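Local coordinates for phage-like element PBSX protein xkdH (Bacillus subtilis, PDB 3F3B), which is of unknown function but, encoded by the phage-like element PBSX and related to YqbH, is probably a structural component of the phage-like particle, at residues V74-S79 against D86-E91. Sequence-based numbering, arbitrary orientation.
With PO4 (phosphate ion), chain B.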
ATOM      1  N   VAL A  74      -7.891   5.116  -3.340  1.00 17.84           N
ATOM      2  CA  VAL A  74      -7.140   6.236  -2.793  1.00 15.92           C
ATOM      3  C   VAL A  74      -6.861   7.293  -3.848  1.00 15.75           C
ATOM      4  O   VAL A  74      -6.518   6.963  -4.976  1.00 14.44           O
ATOM      5  CB  VAL A  74      -5.781   5.794  -2.224  1.00 15.49           C
ATOM      6  CG1 VAL A  74      -5.163   6.952  -1.466  1.00 14.62           C
ATOM      7  CG2 VAL A  74      -5.951   4.581  -1.313  1.00 12.86           C
ATOM      8  N   HIS A  75      -7.012   8.561  -3.474  1.00 15.43           N
ATOM      9  CA  HIS A  75      -6.746   9.682  -4.373  1.00 15.74           C
ATOM     10  C   HIS A  75      -5.537  10.413  -3.798  1.00 16.29           C
ATOM     11  O   HIS A  75      -5.575  10.865  -2.654  1.00 15.64           O
ATOM     12  CB  HIS A  75      -7.946  10.622  -4.423  1.00 17.22           C
ATOM     13  CG  HIS A  75      -9.216   9.955  -4.840  1.00 18.73           C
ATOM     14  ND1 HIS A  75      -9.772   8.911  -4.133  1.00 19.75           N
ATOM     15  CD2 HIS A  75     -10.043  10.184  -5.888  1.00 16.28           C
ATOM     16  CE1 HIS A  75     -10.890   8.528  -4.726  1.00 17.17           C
ATOM     17  NE2 HIS A  75     -11.076   9.285  -5.792  1.00 15.15           N
ATOM     18  N   PHE A  76      -4.476  10.514  -4.597  1.00 16.31           N
ATOM     19  CA  PHE A  76      -3.222  11.145  -4.197  1.00 16.78           C
ATOM     20  C   PHE A  76      -2.890  12.338  -5.069  1.00 20.38           C
ATOM     21  O   PHE A  76      -3.334  12.427  -6.217  1.00 19.54           O
ATOM     22  CB  PHE A  76      -2.054  10.182  -4.373  1.00 15.37           C
ATOM     23  CG  PHE A  76      -2.023   9.039  -3.409  1.00 15.15           C
ATOM     24  CD1 PHE A  76      -1.619   9.232  -2.098  1.00 10.47           C
ATOM     25  CD2 PHE A  76      -2.279   7.740  -3.850  1.00 14.93           C
ATOM     26  CE1 PHE A  76      -1.457   8.156  -1.249  1.00 10.87           C
ATOM     27  CE2 PHE A  76      -2.116   6.655  -3.003  1.00 12.83           C
ATOM     28  CZ  PHE A  76      -1.703   6.864  -1.702  1.00 12.08           C
ATOM     29  N   PRO A  77      -2.066  13.260  -4.546  1.00 22.77           N
ATOM     30  CA  PRO A  77      -1.677  14.439  -5.321  1.00 23.43           C
ATOM     31  C   PRO A  77      -0.815  13.896  -6.450  1.00 22.99           C
ATOM     32  O   PRO A  77      -0.137  12.887  -6.276  1.00 23.04           O
ATOM     33  CB  PRO A  77      -0.846  15.255  -4.334  1.00 23.84           C
ATOM     34  CG  PRO A  77      -1.313  14.789  -2.988  1.00 24.49           C
ATOM     35  CD  PRO A  77      -1.484  13.308  -3.195  1.00 23.97           C
ATOM     36  N   LEU A  78      -0.833  14.563  -7.593  1.00 24.33           N
ATOM     37  CA  LEU A  78      -0.054  14.123  -8.743  1.00 26.10           C
ATOM     38  C   LEU A  78       1.455  14.142  -8.459  1.00 25.18           C
ATOM     39  O   LEU A  78       2.209  13.332  -9.001  1.00 25.11           O
ATOM     40  CB  LEU A  78      -0.374  15.008  -9.952  1.00 28.48           C
ATOM     41  CG  LEU A  78      -0.321  14.307 -11.310  1.00 29.80           C
ATOM     42  CD1 LEU A  78      -1.356  13.192 -11.341  1.00 30.96           C
ATOM     43  CD2 LEU A  78      -0.600  15.308 -12.413  1.00 32.90           C
ATOM     44  N   SER A  79       1.886  15.060  -7.603  1.00 24.40           N
ATOM     45  CA  SER A  79       3.296  15.180  -7.250  1.00 25.39           C
ATOM     46  C   SER A  79       3.800  13.987  -6.442  1.00 25.36           C
ATOM     47  O   SER A  79       5.009  13.789  -6.302  1.00 25.95           O
ATOM     48  CB  SER A  79       3.526  16.461  -6.447  1.00 26.63           C
ATOM     49  OG  SER A  79       2.784  16.426  -5.237  1.00 29.50           O
ATOM     50  N   ASP A  86       2.832  -0.829  -3.492  1.00 15.22           N
ATOM     51  CA  ASP A  86       3.314   0.077  -2.462  1.00 15.79           C
ATOM     52  C   ASP A  86       2.590  -0.330  -1.196  1.00 16.70           C
ATOM     53  O   ASP A  86       1.460  -0.825  -1.264  1.00 17.60           O
ATOM     54  CB  ASP A  86       2.898   1.522  -2.738  1.00 15.15           C
ATOM     55  CG  ASP A  86       3.916   2.287  -3.519  1.00 17.55           C
ATOM     56  OD1 ASP A  86       5.005   1.726  -3.785  1.00 16.79           O
ATOM     57  OD2 ASP A  86       3.616   3.452  -3.860  1.00 12.27           O
ATOM     58  N   LYS A  87       3.223  -0.124  -0.048  1.00 17.98           N
ATOM     59  CA  LYS A  87       2.566  -0.410   1.220  1.00 17.76           C
ATOM     60  C   LYS A  87       2.278   0.949   1.840  1.00 17.91           C
ATOM     61  O   LYS A  87       3.186   1.771   1.986  1.00 18.62           O
ATOM     62  CB  LYS A  87       3.467  -1.208   2.165  1.00 19.30           C
ATOM     63  CG  LYS A  87       2.878  -1.347   3.578  1.00 19.50           C
ATOM     64  CD  LYS A  87       3.683  -2.292   4.467  1.00 21.95           C
ATOM     65  CE  LYS A  87       5.076  -1.755   4.762  1.00 22.76           C
ATOM     66  NZ  LYS A  87       5.838  -2.683   5.632  1.00 21.00           N
ATOM     67  N   ILE A  88       1.023   1.212   2.173  1.00 16.94           N
ATOM     68  CA  ILE A  88       0.707   2.483   2.797  1.00 18.39           C
ATOM     69  C   ILE A  88       0.193   2.206   4.201  1.00 20.67           C
ATOM     70  O   ILE A  88      -0.522   1.228   4.434  1.00 19.48           O
ATOM     71  CB  ILE A  88      -0.357   3.294   2.008  1.00 17.69           C
ATOM     72  CG1 ILE A  88      -1.735   2.642   2.151  1.00 17.00           C
ATOM     73  CG2 ILE A  88       0.054   3.406   0.542  1.00 16.62           C
ATOM     74  CD1 ILE A  88      -2.875   3.495   1.622  1.00 14.13           C
ATOM     75  N   ILE A  89       0.589   3.064   5.134  1.00 22.31           N
ATOM     76  CA  ILE A  89       0.182   2.938   6.522  1.00 22.55           C
ATOM     77  C   ILE A  89      -0.752   4.099   6.850  1.00 24.56           C
ATOM     78  O   ILE A  89      -0.347   5.263   6.800  1.00 24.60           O
ATOM     79  CB  ILE A  89       1.390   3.023   7.470  1.00 23.34           C
ATOM     80  CG1 ILE A  89       2.478   2.020   7.055  1.00 22.31           C
ATOM     81  CG2 ILE A  89       0.928   2.800   8.903  1.00 23.88           C
ATOM     82  CD1 ILE A  89       2.164   0.577   7.345  1.00 20.57           C
ATOM     83  N   TRP A  90      -2.003   3.777   7.164  1.00 25.37           N
ATOM     84  CA  TRP A  90      -2.990   4.783   7.522  1.00 26.51           C
ATOM     85  C   TRP A  90      -3.600   4.359   8.846  1.00 29.22           C
ATOM     86  O   TRP A  90      -4.181   3.277   8.950  1.00 29.49           O
ATOM     87  CB  TRP A  90      -4.078   4.880   6.457  1.00 26.98           C
ATOM     88  CG  TRP A  90      -5.263   5.687   6.902  1.00 28.81           C
ATOM     89  CD1 TRP A  90      -5.292   7.026   7.178  1.00 28.61           C
ATOM     90  CD2 TRP A  90      -6.584   5.195   7.159  1.00 28.12           C
ATOM     91  NE1 TRP A  90      -6.551   7.399   7.592  1.00 28.87           N
ATOM     92  CE2 TRP A  90      -7.364   6.294   7.592  1.00 29.20           C
ATOM     93  CE3 TRP A  90      -7.186   3.930   7.068  1.00 28.28           C
ATOM     94  CZ2 TRP A  90      -8.716   6.168   7.934  1.00 29.12           C
ATOM     95  CZ3 TRP A  90      -8.531   3.803   7.408  1.00 28.55           C
ATOM     96  CH2 TRP A  90      -9.281   4.919   7.837  1.00 30.22           C
ATOM     97  N   GLU A  91      -3.446   5.208   9.858  1.00 30.34           N
ATOM     98  CA  GLU A  91      -3.967   4.935  11.194  1.00 32.02           C
ATOM     99  C   GLU A  91      -3.544   3.574  11.728  1.00 32.52           C
ATOM    100  O   GLU A  91      -4.358   2.799  12.226  1.00 33.29           O
ATOM    101  CB  GLU A  91      -5.491   5.060  11.198  1.00 33.25           C
ATOM    102  CG  GLU A  91      -5.969   6.503  11.160  1.00 35.91           C
ATOM    103  CD  GLU A  91      -7.476   6.621  11.117  1.00 38.76           C
ATOM    104  OE1 GLU A  91      -7.984   7.759  11.243  1.00 38.70           O
ATOM    105  OE2 GLU A  91      -8.152   5.577  10.949  1.00 41.03           O
TER
HETATM  106  P   PO4 B 127      -6.043  10.516   9.519  1.00 61.11           P
HETATM  107  O1  PO4 B 127      -5.690   9.653  10.678  1.00 60.18           O
HETATM  108  O2  PO4 B 127      -6.494  11.845  10.006  1.00 62.31           O
HETATM  109  O3  PO4 B 127      -4.854  10.685   8.650  1.00 59.64           O
HETATM  110  O4  PO4 B 127      -7.137   9.880   8.744  1.00 60.50           O
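Phosphate oxygen O4 accepts a nearly straight hydrogen bond from W90 NE1 (2.8 Å, 165° at the hydrogen), lying in the indole plane at the edge of the ring. With CG anti to the backbone N (chi1 168°), the indole of W90 presents its N-H to the phosphate and packs against H9 and F52, the latter edge-to-face. E91 OE1 comes within 3.0 Å of phosphate O1; so close an approach of carboxylate to phosphate would be eased if one of them were protonated. H9 ND1 and R10 N also hydrogen-bond the anion. The two segments themselves meet through hydrocarbon alone. I88 faces strand 66-77 with both branches: CD1 approaches V74 CG2 at 4.4 Å, while CG2 reaches the edge of the F76 ring near its plane, 4.5 Å from CZ. V74, two residues earlier on the same strand, sets CG1 over the rim of one face of that ring. The contact lies on the buried interior of the antiparallel sheet, consistent with a barrel-like fold of the phage-barrel clan. The wide spacing, 10.3 Å between V74 CA and I88 CA, and the lack of backbone pairing between the two strands leave a modest contact of apolar side chains only, whereas the phosphate, probably from the crystallisation liquor, is held apart from it.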